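Flagellar hook-associated protein (Burkholderia pseudomallei, PDB 4UT1) probably serves as a structural component of the bacterial flagellum, forming part of the junction between hook and filament. Local coordinates at residues I444-A456 with I464-P476. Sequence-based numbering, arbitrary orientation.
Sequences IAAASPVLAAGVA and ISQGSVSAGYQLP. With EDO (1,2-ethanediol), chain R; EDO (1,2-ethanediol), chain F; EDO (1,2-ethanediol), chain J; EDO (1,2-ethanediol), chain K.
I464 meets the 450-454 strand with both branches: CG2 lies 3.6 Å from A453 C, while CG1, anti to the backbone N (chi1 -168°), carries CD1 to the methyl of A452. Water 2 sits between A452 O and I464 O, close enough to either for a hydrogen bond. At Q466 the direct polar link forms: A452 N donates to Q466 O over 2.9 Å with an N-H...O angle of 159°, a nearly straight bond whose donor nevertheless stands 49° out of the carbonyl plane. The same oxygen receives a CA-H...O contact from L451. The G467 backbone packs against V450, its C 3.7 Å from CG1 of that valine. Beyond it V469 faces two residues, its CG1 4.0 Å from V450 CG1 and its CG2 3.8 Å from CD of the P449 ring, while its N donates to water 1, which also hydrogen-bonds to S448 OG. That hydroxyl accepts from V450 N as well, an ST turn leading into the strand. Through the type II turn S470-Y473 the chain turns a corner, and the Y473 side chain crosses the P449 ring obliquely, CZ to CG 3.5 Å; one face of the tyrosine ring receives V469 CG2, offset toward the rim. L475 then closes the apolar cluster, its CD2 3.9 Å from V450 CG2. The contact thus joins edge strands of two antiparallel sheets within the D3 domain: 450-454 pairs with 559-564 and 463-470 with 546-551, V548 touches both A452 and I464, and R572 of helix 572-579 hydrogen-bonds to V450 O.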
ATOM      1  N   ILE A 444      -0.656  24.488  -9.949  1.00 14.56           N
ATOM      2  CA  ILE A 444      -1.999  23.933  -9.840  1.00 14.01           C
ATOM      3  C   ILE A 444      -2.777  24.304 -11.114  1.00 12.05           C
ATOM      4  O   ILE A 444      -2.919  25.476 -11.444  1.00 13.89           O
ATOM      5  CB  ILE A 444      -2.725  24.440  -8.576  1.00 14.65           C
ATOM      6  CG1 ILE A 444      -1.960  23.996  -7.323  1.00 16.71           C
ATOM      7  CG2 ILE A 444      -4.165  23.923  -8.523  1.00 13.43           C
ATOM      8  CD1 ILE A 444      -2.392  24.703  -6.065  1.00 14.06           C
ATOM      9  N   ALA A 445      -3.230  23.295 -11.843  1.00 13.32           N
ATOM     10  CA  ALA A 445      -3.925  23.524 -13.106  1.00 13.62           C
ATOM     11  C   ALA A 445      -5.423  23.644 -12.852  1.00 14.23           C
ATOM     12  O   ALA A 445      -6.156  22.671 -12.972  1.00 14.22           O
ATOM     13  CB  ALA A 445      -3.626  22.396 -14.087  1.00 13.96           C
ATOM     14  N   ALA A 446      -5.872  24.844 -12.496  1.00 12.95           N
ATOM     15  CA  ALA A 446      -7.251  25.048 -12.068  1.00 12.59           C
ATOM     16  C   ALA A 446      -8.239  25.101 -13.228  1.00 13.22           C
ATOM     17  O   ALA A 446      -9.417  24.830 -13.048  1.00 12.38           O
ATOM     18  CB  ALA A 446      -7.358  26.328 -11.242  1.00 11.78           C
ATOM     19  N   ALA A 447      -7.752  25.446 -14.405  1.00 13.85           N
ATOM     20  CA  ALA A 447      -8.632  25.662 -15.555  1.00 14.32           C
ATOM     21  C   ALA A 447      -8.824  24.407 -16.397  1.00 15.61           C
ATOM     22  O   ALA A 447      -7.927  23.576 -16.496  1.00 13.58           O
ATOM     23  CB  ALA A 447      -8.077  26.775 -16.406  1.00 15.45           C
ATOM     24  N   SER A 448      -9.997  24.275 -17.011  1.00 17.91           N
ATOM     25  CA  SER A 448     -10.203  23.268 -18.067  1.00 15.29           C
ATOM     26  C   SER A 448      -9.442  23.677 -19.328  1.00 15.73           C
ATOM     27  O   SER A 448      -9.355  24.863 -19.637  1.00 19.12           O
ATOM     28  CB  SER A 448     -11.689  23.103 -18.387  1.00 18.49           C
ATOM     29  OG  SER A 448     -11.872  22.228 -19.495  1.00 19.76           O
ATOM     30  N   PRO A 449      -8.885  22.705 -20.060  1.00 14.51           N
ATOM     31  CA  PRO A 449      -8.197  23.015 -21.324  1.00 14.54           C
ATOM     32  C   PRO A 449      -9.180  23.394 -22.445  1.00 16.06           C
ATOM     33  O   PRO A 449      -8.802  24.039 -23.418  1.00 15.52           O
ATOM     34  CB  PRO A 449      -7.479  21.709 -21.680  1.00 15.71           C
ATOM     35  CG  PRO A 449      -7.612  20.815 -20.478  1.00 16.54           C
ATOM     36  CD  PRO A 449      -8.801  21.278 -19.710  1.00 16.81           C
ATOM     37  N   VAL A 450     -10.427  22.985 -22.289  1.00 14.53           N
ATOM     38  CA  VAL A 450     -11.422  23.162 -23.352  1.00 13.91           C
ATOM     39  C   VAL A 450     -12.497  24.185 -22.997  1.00 16.09           C
ATOM     40  O   VAL A 450     -12.843  24.378 -21.836  1.00 15.85           O
ATOM     41  CB  VAL A 450     -12.104  21.828 -23.671  1.00 16.20           C
ATOM     42  CG1 VAL A 450     -13.049  21.444 -22.549  1.00 15.99           C
ATOM     43  CG2 VAL A 450     -12.842  21.896 -25.026  1.00 17.70           C
ATOM     44  N   LEU A 451     -13.059  24.807 -24.024  1.00 17.37           N
ATOM     45  CA  LEU A 451     -14.205  25.668 -23.843  1.00 17.77           C
ATOM     46  C   LEU A 451     -15.199  25.459 -24.996  1.00 12.34           C
ATOM     47  O   LEU A 451     -14.845  25.599 -26.162  1.00 13.91           O
ATOM     48  CB  LEU A 451     -13.761  27.123 -23.754  1.00 17.02           C
ATOM     49  CG  LEU A 451     -14.874  28.139 -23.516  1.00 22.07           C
ATOM     50  CD1 LEU A 451     -15.707  27.731 -22.304  1.00 21.30           C
ATOM     51  CD2 LEU A 451     -14.253  29.503 -23.314  1.00 27.64           C
ATOM     52  N   ALA A 452     -16.417  25.065 -24.646  1.00 12.72           N
ATOM     53  CA  ALA A 452     -17.512  24.978 -25.606  1.00 13.74           C
ATOM     54  C   ALA A 452     -18.461  26.133 -25.323  1.00 16.09           C
ATOM     55  O   ALA A 452     -18.705  26.486 -24.166  1.00 15.26           O
ATOM     56  CB  ALA A 452     -18.228  23.645 -25.510  1.00 11.54           C
ATOM     57  N   ALA A 453     -19.009  26.726 -26.374  1.00 14.63           N
ATOM     58  CA  ALA A 453     -19.774  27.944 -26.186  1.00 12.25           C
ATOM     59  C   ALA A 453     -20.852  28.077 -27.264  1.00 15.81           C
ATOM     60  O   ALA A 453     -20.662  27.647 -28.403  1.00 15.39           O
ATOM     61  CB  ALA A 453     -18.850  29.147 -26.215  1.00 13.41           C
ATOM     62  N   GLY A 454     -21.990  28.647 -26.892  1.00 15.00           N
ATOM     63  CA  GLY A 454     -22.974  29.026 -27.888  1.00 15.44           C
ATOM     64  C   GLY A 454     -22.502  30.291 -28.572  1.00 17.01           C
ATOM     65  O   GLY A 454     -22.002  31.207 -27.921  1.00 19.80           O
ATOM     66  N   VAL A 455     -22.677  30.353 -29.889  1.00 18.31           N
ATOM     67  CA  VAL A 455     -22.305  31.520 -30.678  1.00 14.27           C
ATOM     68  C   VAL A 455     -23.350  32.618 -30.463  1.00 16.38           C
ATOM     69  O   VAL A 455     -24.549  32.341 -30.455  1.00 18.11           O
ATOM     70  CB  VAL A 455     -22.193  31.149 -32.184  1.00 16.30           C
ATOM     71  CG1 VAL A 455     -21.956  32.373 -33.046  1.00 17.26           C
ATOM     72  CG2 VAL A 455     -21.077  30.120 -32.383  1.00 16.32           C
ATOM     73  N   ALA A 456     -22.898  33.856 -30.285  1.00 17.71           N
ATOM     74  CA  ALA A 456     -23.762  34.907 -29.743  1.00 18.64           C
ATOM     75  C   ALA A 456     -24.897  35.310 -30.686  1.00 17.02           C
ATOM     76  O   ALA A 456     -25.888  35.888 -30.248  1.00 17.65           O
ATOM     77  CB  ALA A 456     -22.931  36.136 -29.368  1.00 16.92           C
ATOM     78  N   ILE A 464     -25.240  24.811 -24.494  1.00 13.94           N
ATOM     79  CA  ILE A 464     -24.189  23.802 -24.459  1.00 12.94           C
ATOM     80  C   ILE A 464     -23.405  23.948 -23.151  1.00 14.00           C
ATOM     81  O   ILE A 464     -23.251  25.057 -22.633  1.00 15.78           O
ATOM     82  CB  ILE A 464     -23.255  23.914 -25.684  1.00 13.12           C
ATOM     83  CG1 ILE A 464     -22.338  22.679 -25.806  1.00 16.22           C
ATOM     84  CG2 ILE A 464     -22.453  25.216 -25.667  1.00 13.95           C
ATOM     85  CD1 ILE A 464     -21.690  22.561 -27.185  1.00 15.81           C
ATOM     86  N   SER A 465     -22.932  22.831 -22.606  1.00 16.34           N
ATOM     87  CA  SER A 465     -22.107  22.888 -21.399  1.00 15.53           C
ATOM     88  C   SER A 465     -20.741  23.481 -21.747  1.00 17.66           C
ATOM     89  O   SER A 465     -20.436  23.696 -22.910  1.00 13.35           O
ATOM     90  CB  SER A 465     -21.970  21.501 -20.767  1.00 18.66           C
ATOM     91  OG  SER A 465     -21.254  20.607 -21.605  1.00 14.72           O
ATOM     92  N   GLN A 466     -19.908  23.755 -20.748  1.00 14.52           N
ATOM     93  CA  GLN A 466     -18.646  24.416 -21.040  1.00 14.28           C
ATOM     94  C   GLN A 466     -17.606  23.415 -21.511  1.00 14.94           C
ATOM     95  O   GLN A 466     -16.563  23.785 -22.053  1.00 12.69           O
ATOM     96  CB  GLN A 466     -18.157  25.190 -19.803  1.00 16.97           C
ATOM     97  CG  GLN A 466     -19.121  26.323 -19.440  1.00 16.48           C
ATOM     98  CD  GLN A 466     -18.522  27.328 -18.480  1.00 30.57           C
ATOM     99  OE1 GLN A 466     -18.510  28.535 -18.751  1.00 35.26           O
ATOM    100  NE2 GLN A 466     -18.031  26.845 -17.351  1.00 22.97           N
ATOM    101  N   GLY A 467     -17.908  22.142 -21.303  1.00 15.35           N
ATOM    102  CA  GLY A 467     -17.092  21.060 -21.825  1.00 15.09           C
ATOM    103  C   GLY A 467     -16.151  20.514 -20.779  1.00 16.22           C
ATOM    104  O   GLY A 467     -15.920  21.148 -19.753  1.00 15.17           O
ATOM    105  N   SER A 468     -15.617  19.326 -21.037  1.00 13.68           N
ATOM    106  CA  SER A 468     -14.661  18.698 -20.134  1.00 17.84           C
ATOM    107  C   SER A 468     -13.789  17.714 -20.907  1.00 17.80           C
ATOM    108  O   SER A 468     -14.136  17.297 -22.014  1.00 16.27           O
ATOM    109  CB  SER A 468     -15.385  17.987 -18.993  1.00 17.44           C
ATOM    110  OG  SER A 468     -15.931  16.764 -19.450  1.00 22.44           O
ATOM    111  N   VAL A 469     -12.655  17.334 -20.320  1.00 15.17           N
ATOM    112  CA  VAL A 469     -11.752  16.393 -20.966  1.00 18.42           C
ATOM    113  C   VAL A 469     -11.436  15.210 -20.053  1.00 21.32           C
ATOM    114  O   VAL A 469     -11.585  15.286 -18.839  1.00 17.27           O
ATOM    115  CB  VAL A 469     -10.423  17.069 -21.391  1.00 17.49           C
ATOM    116  CG1 VAL A 469     -10.693  18.195 -22.384  1.00 20.25           C
ATOM    117  CG2 VAL A 469      -9.674  17.593 -20.159  1.00 18.69           C
ATOM    118  N   SER A 470     -11.025  14.113 -20.671  1.00 19.60           N
ATOM    119  CA  SER A 470     -10.629  12.905 -19.966  1.00 22.46           C
ATOM    120  C   SER A 470      -9.209  12.533 -20.349  1.00 17.61           C
ATOM    121  O   SER A 470      -8.590  13.189 -21.192  1.00 15.65           O
ATOM    122  CB  SER A 470     -11.586  11.765 -20.285  1.00 22.30           C
ATOM    123  OG  SER A 470     -11.721  11.646 -21.685  1.00 22.04           O
ATOM    124  N   ALA A 471      -8.692  11.474 -19.724  1.00 23.83           N
ATOM    125  CA  ALA A 471      -7.316  11.050 -19.942  1.00 22.18           C
ATOM    126  C   ALA A 471      -6.969  10.915 -21.419  1.00 22.35           C
ATOM    127  O   ALA A 471      -7.675  10.251 -22.175  1.00 21.02           O
ATOM    128  CB  ALA A 471      -7.050   9.734 -19.218  1.00 25.85           C
ATOM    129  N   GLY A 472      -5.878  11.560 -21.817  1.00 17.56           N
ATOM    130  CA  GLY A 472      -5.386  11.483 -23.177  1.00 20.93           C
ATOM    131  C   GLY A 472      -6.140  12.350 -24.169  1.00 20.46           C
ATOM    132  O   GLY A 472      -6.106  12.085 -25.363  1.00 20.57           O
ATOM    133  N   TYR A 473      -6.811  13.388 -23.679  1.00 16.90           N
ATOM    134  CA  TYR A 473      -7.523  14.306 -24.551  1.00 19.80           C
ATOM    135  C   TYR A 473      -6.541  15.015 -25.479  1.00 21.58           C
ATOM    136  O   TYR A 473      -5.365  15.180 -25.157  1.00 19.43           O
ATOM    137  CB  TYR A 473      -8.318  15.348 -23.742  1.00 17.02           C
ATOM    138  CG  TYR A 473      -7.447  16.474 -23.241  1.00 19.09           C
ATOM    139  CD1 TYR A 473      -6.749  16.352 -22.042  1.00 18.83           C
ATOM    140  CD2 TYR A 473      -7.294  17.641 -23.977  1.00 19.60           C
ATOM    141  CE1 TYR A 473      -5.941  17.364 -21.592  1.00 16.89           C
ATOM    142  CE2 TYR A 473      -6.490  18.661 -23.532  1.00 21.01           C
ATOM    143  CZ  TYR A 473      -5.807  18.509 -22.335  1.00 17.02           C
ATOM    144  OH  TYR A 473      -5.000  19.522 -21.894  1.00 18.20           O
ATOM    145  N   GLN A 474      -7.037  15.411 -26.640  1.00 18.97           N
ATOM    146  CA  GLN A 474      -6.299  16.258 -27.560  1.00 20.46           C
ATOM    147  C   GLN A 474      -7.230  17.330 -28.096  1.00 24.95           C
ATOM    148  O   GLN A 474      -8.399  17.059 -28.379  1.00 25.35           O
ATOM    149  CB  GLN A 474      -5.715  15.442 -28.711  1.00 22.08           C
ATOM    150  CG  GLN A 474      -4.560  14.567 -28.300  1.00 24.39           C
ATOM    151  CD  GLN A 474      -3.936  13.843 -29.468  1.00 30.87           C
ATOM    152  OE1 GLN A 474      -2.858  13.270 -29.337  1.00 34.23           O
ATOM    153  NE2 GLN A 474      -4.611  13.856 -30.620  1.00 24.27           N
ATOM    154  N   LEU A 475      -6.717  18.547 -28.228  1.00 21.03           N
ATOM    155  CA  LEU A 475      -7.469  19.606 -28.885  1.00 27.02           C
ATOM    156  C   LEU A 475      -6.754  20.067 -30.149  1.00 25.86           C
ATOM    157  O   LEU A 475      -5.612  20.507 -30.094  1.00 33.70           O
ATOM    158  CB  LEU A 475      -7.678  20.786 -27.938  1.00 28.76           C
ATOM    159  CG  LEU A 475      -8.709  20.627 -26.821  1.00 26.87           C
ATOM    160  CD1 LEU A 475      -8.658  21.846 -25.906  1.00 25.26           C
ATOM    161  CD2 LEU A 475     -10.113  20.459 -27.392  1.00 28.57           C
ATOM    162  N   PRO A 476      -7.435  19.988 -31.294  1.00 28.45           N
ATOM    163  CA  PRO A 476      -6.807  20.465 -32.528  1.00 33.00           C
ATOM    164  C   PRO A 476      -6.525  21.963 -32.424  1.00 35.18           C
ATOM    165  O   PRO A 476      -7.102  22.623 -31.562  1.00 32.59           O
ATOM    166  CB  PRO A 476      -7.854  20.156 -33.597  1.00 38.08           C
ATOM    167  CG  PRO A 476      -9.164  20.223 -32.858  1.00 31.79           C
ATOM    168  CD  PRO A 476      -8.873  19.714 -31.465  1.00 29.08           C
TER
HETATM  169  C1  EDO R1644      -3.525  13.307 -19.264  1.00 27.97           C
HETATM  170  O1  EDO R1644      -4.371  12.149 -19.278  1.00 27.75           O
HETATM  171  C2  EDO R1644      -3.082  13.612 -20.689  1.00 30.47           C
HETATM  172  O2  EDO R1644      -4.203  14.050 -21.464  1.00 29.27           O
HETATM  173  C1  EDO F1632     -12.076  11.374 -16.718  1.00 30.49           C
HETATM  174  O1  EDO F1632     -11.466  12.432 -15.974  1.00 36.10           O
HETATM  175  C2  EDO F1632     -11.117  10.197 -16.831  1.00 31.29           C
HETATM  176  O2  EDO F1632      -9.853  10.642 -17.334  1.00 28.69           O
HETATM  177  C1  EDO J1636     -14.861  29.683 -18.670  1.00 31.13           C
HETATM  178  O1  EDO J1636     -16.137  29.419 -19.284  1.00 32.76           O
HETATM  179  C2  EDO J1636     -13.793  29.782 -19.755  1.00 28.88           C
HETATM  180  O2  EDO J1636     -12.700  30.580 -19.294  1.00 34.93           O
HETATM  181  C1  EDO K1637      -5.534  24.909 -24.421  1.00 29.73           C
HETATM  182  O1  EDO K1637      -6.380  23.809 -24.074  1.00 29.55           O
HETATM  183  C2  EDO K1637      -4.884  25.473 -23.166  1.00 26.52           C
HETATM  184  O2  EDO K1637      -4.093  26.612 -23.522  1.00 34.16           O
HETATM  185  O   HOH W   1     -12.172  19.562 -18.277  1.00 18.61           O
HETATM  186  O   HOH W   2     -21.023  26.991 -22.917  1.00 18.32           O